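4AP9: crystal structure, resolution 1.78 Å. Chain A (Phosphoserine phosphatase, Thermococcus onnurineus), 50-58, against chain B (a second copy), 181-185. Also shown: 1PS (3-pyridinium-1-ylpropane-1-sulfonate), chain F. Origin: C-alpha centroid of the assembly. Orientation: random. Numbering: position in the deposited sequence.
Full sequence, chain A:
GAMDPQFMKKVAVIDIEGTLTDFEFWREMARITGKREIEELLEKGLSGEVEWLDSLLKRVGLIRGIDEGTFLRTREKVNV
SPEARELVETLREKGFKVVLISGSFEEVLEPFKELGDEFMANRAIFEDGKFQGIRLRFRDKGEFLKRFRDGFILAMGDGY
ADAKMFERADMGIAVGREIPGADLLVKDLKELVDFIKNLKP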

# COMPACT_ATOMS: atom_id res chain seq x y z
N VAL A 50 30.55 -5.28 14.75
CA VAL A 50 30.68 -5.63 13.35
C VAL A 50 29.29 -6.00 12.84
O VAL A 50 28.43 -6.39 13.62
CB VAL A 50 31.64 -6.81 13.14
CG1 VAL A 50 33.05 -6.45 13.56
CG2 VAL A 50 31.14 -8.01 13.92
N GLU A 51 29.07 -5.86 11.54
CA GLU A 51 27.76 -6.21 10.97
C GLU A 51 27.44 -7.69 11.21
O GLU A 51 28.32 -8.54 11.17
CB GLU A 51 27.71 -5.89 9.48
CG GLU A 51 27.73 -4.40 9.21
CD GLU A 51 26.65 -3.67 10.00
OE1 GLU A 51 25.47 -4.08 9.90
OE2 GLU A 51 26.98 -2.72 10.73
N TRP A 52 26.17 -7.99 11.44
CA TRP A 52 25.83 -9.35 11.85
C TRP A 52 26.19 -10.40 10.80
O TRP A 52 26.79 -11.43 11.13
CB TRP A 52 24.36 -9.48 12.24
CG TRP A 52 24.01 -10.87 12.66
CD1 TRP A 52 23.38 -11.84 11.91
CD2 TRP A 52 24.29 -11.48 13.93
NE1 TRP A 52 23.24 -12.99 12.64
CE2 TRP A 52 23.80 -12.79 13.89
CE3 TRP A 52 24.91 -11.02 15.10
CZ2 TRP A 52 23.90 -13.67 14.97
CZ3 TRP A 52 25.01 -11.89 16.18
CH2 TRP A 52 24.51 -13.20 16.10
N LEU A 53 25.81 -10.15 9.54
CA LEU A 53 26.09 -11.13 8.50
C LEU A 53 27.58 -11.29 8.29
O LEU A 53 28.07 -12.40 8.07
CB LEU A 53 25.40 -10.74 7.19
CG LEU A 53 25.68 -11.72 6.04
CD1 LEU A 53 25.05 -13.09 6.33
CD2 LEU A 53 25.12 -11.16 4.75
N ASP A 54 28.31 -10.18 8.34
CA ASP A 54 29.77 -10.24 8.23
C ASP A 54 30.33 -11.19 9.28
O ASP A 54 31.11 -12.09 8.97
CB ASP A 54 30.37 -8.84 8.38
CG ASP A 54 31.89 -8.84 8.28
OD1 ASP A 54 32.44 -9.69 7.57
OD2 ASP A 54 32.53 -7.99 8.94
N SER A 55 29.92 -11.00 10.53
CA SER A 55 30.39 -11.83 11.62
C SER A 55 29.97 -13.30 11.46
O SER A 55 30.76 -14.22 11.70
CB SER A 55 29.89 -11.30 12.95
OG SER A 55 30.54 -11.97 14.01
N LEU A 56 28.72 -13.52 11.06
CA LEU A 56 28.20 -14.87 10.88
C LEU A 56 29.00 -15.64 9.84
O LEU A 56 29.41 -16.77 10.06
CB LEU A 56 26.72 -14.84 10.49
CG LEU A 56 26.05 -16.18 10.22
CD1 LEU A 56 26.29 -17.13 11.39
CD2 LEU A 56 24.55 -15.99 9.96
N LEU A 57 29.23 -15.01 8.69
CA LEU A 57 29.91 -15.73 7.61
C LEU A 57 31.38 -15.98 7.95
O LEU A 57 31.97 -16.96 7.50
CB LEU A 57 29.78 -15.00 6.28
CG LEU A 57 28.34 -14.92 5.77
CD1 LEU A 57 28.32 -14.34 4.37
CD2 LEU A 57 27.67 -16.31 5.80
N LYS A 58 31.97 -15.09 8.75
CA LYS A 58 33.34 -15.32 9.22
C LYS A 58 33.42 -16.53 10.17
O LYS A 58 34.38 -17.30 10.13
CB LYS A 58 33.93 -14.07 9.90
CG LYS A 58 34.36 -12.97 8.94
CD LYS A 58 35.02 -11.81 9.69
CE LYS A 58 35.88 -10.94 8.76
NZ LYS A 58 35.19 -10.50 7.52
N1 1PS F . 21.35 -9.56 15.81
C1 1PS F . 22.15 -8.53 15.50
C2 1PS F . 22.88 -7.89 16.49
C3 1PS F . 21.22 -9.99 17.07
C4 1PS F . 21.90 -9.38 18.11
C5 1PS F . 22.76 -8.31 17.83
C6 1PS F . 20.64 -10.22 14.74
C7 1PS F . 19.67 -11.21 15.28
C8 1PS F . 19.78 -12.54 14.56
S1 1PS F . 18.90 -12.44 13.03
O1 1PS F . 18.46 -13.80 12.67
O2 1PS F . 19.79 -11.99 11.97
O3 1PS F . 17.84 -11.48 13.19
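Chain B, residues 181-185: GADLL

A short strand entrance can pack along the start of a helix without a single direct hydrogen bond, relying on side-chain shape and one bridging water. Here Glu A51 occupies the N-cap position and the helix begins at Trp A52, its first turn closed by Ser A55 N to Glu A51 O at 3.0 Å. Chain B approaches as loop, Gly B181 at phi/psi 98/-20, and becomes extended at Leu B184 and Leu B185. It runs in roughly the same direction as the helix, and one step along it shifts the nearest helix partner by three residues: Asp B183 lies nearest Glu A51, with CA atoms 6.0 Å apart, and Leu B184 nearest Asp A54, with CA atoms 5.2 Å apart.

Leu B184 has the largest share of the contact, with Asp B183 next. The CA-to-CB bond of Leu B184 points sideways, yet chi1 m and chi2 t bring its end nearer the helix. CD2 comes within 3.3 Å of Asp A54 CA, a close approach to backbone, while CD1 lies 3.8 Å from Leu A53 CD2 and 4.4 Å from Leu A57 CD1. These two helix leucines, one helical turn apart, both point toward chain B but differ in rotamer: Leu A53 is t,p and Leu A57 m,t.

The polar side chains are held differently. Asp A54, chi1 t, directs OD1 to Lys A58 NZ, 2.9 Å away, in a salt bridge within the helix, and its CB packs 3.8 Å from Leu B184 CD2. Glu A51, m at chi1 and chi2, meets chain B through its aliphatic part: CB is 3.1 Å from Asp B183 O, and CG 3.9 Å from Ala B182 O. Asp B183, chi1 m, reaches the helix start through water: the water donates to OD1 at 3.1 Å and accepts from Leu A53 N at 3.1 Å, satisfying an amide in the first helical turn.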

# COMPACT_ATOMS: atom_id res chain seq x y z
N GLY B 181 25.03 0.92 5.43
CA GLY B 181 23.97 0.11 4.87
C GLY B 181 24.42 -1.20 4.24
O GLY B 181 23.60 -2.12 4.06
N ALA B 182 25.69 -1.32 3.90
CA ALA B 182 26.20 -2.58 3.37
C ALA B 182 26.33 -3.60 4.51
O ALA B 182 26.71 -3.25 5.62
CB ALA B 182 27.53 -2.39 2.68
N ASP B 183 25.98 -4.85 4.23
CA ASP B 183 26.13 -5.93 5.21
C ASP B 183 27.58 -6.38 5.37
O ASP B 183 28.03 -6.72 6.47
CB ASP B 183 25.29 -7.14 4.80
CG ASP B 183 23.82 -6.83 4.73
OD1 ASP B 183 23.20 -6.61 5.80
OD2 ASP B 183 23.27 -6.79 3.62
N LEU B 184 28.29 -6.43 4.25
CA LEU B 184 29.62 -6.99 4.17
C LEU B 184 30.59 -6.00 3.56
O LEU B 184 30.20 -5.14 2.77
CB LEU B 184 29.59 -8.25 3.31
CG LEU B 184 28.65 -9.33 3.81
CD1 LEU B 184 28.24 -10.29 2.70
CD2 LEU B 184 29.33 -10.07 4.95
N LEU B 185 31.87 -6.13 3.92
CA LEU B 185 32.94 -5.37 3.28
C LEU B 185 34.00 -6.35 2.79
O LEU B 185 34.56 -7.09 3.60
CB LEU B 185 33.57 -4.38 4.27
CG LEU B 185 34.76 -3.56 3.76
CD1 LEU B 185 34.32 -2.55 2.72
CD2 LEU B 185 35.47 -2.83 4.91
O HOH W 1 24.03 -7.75 8.57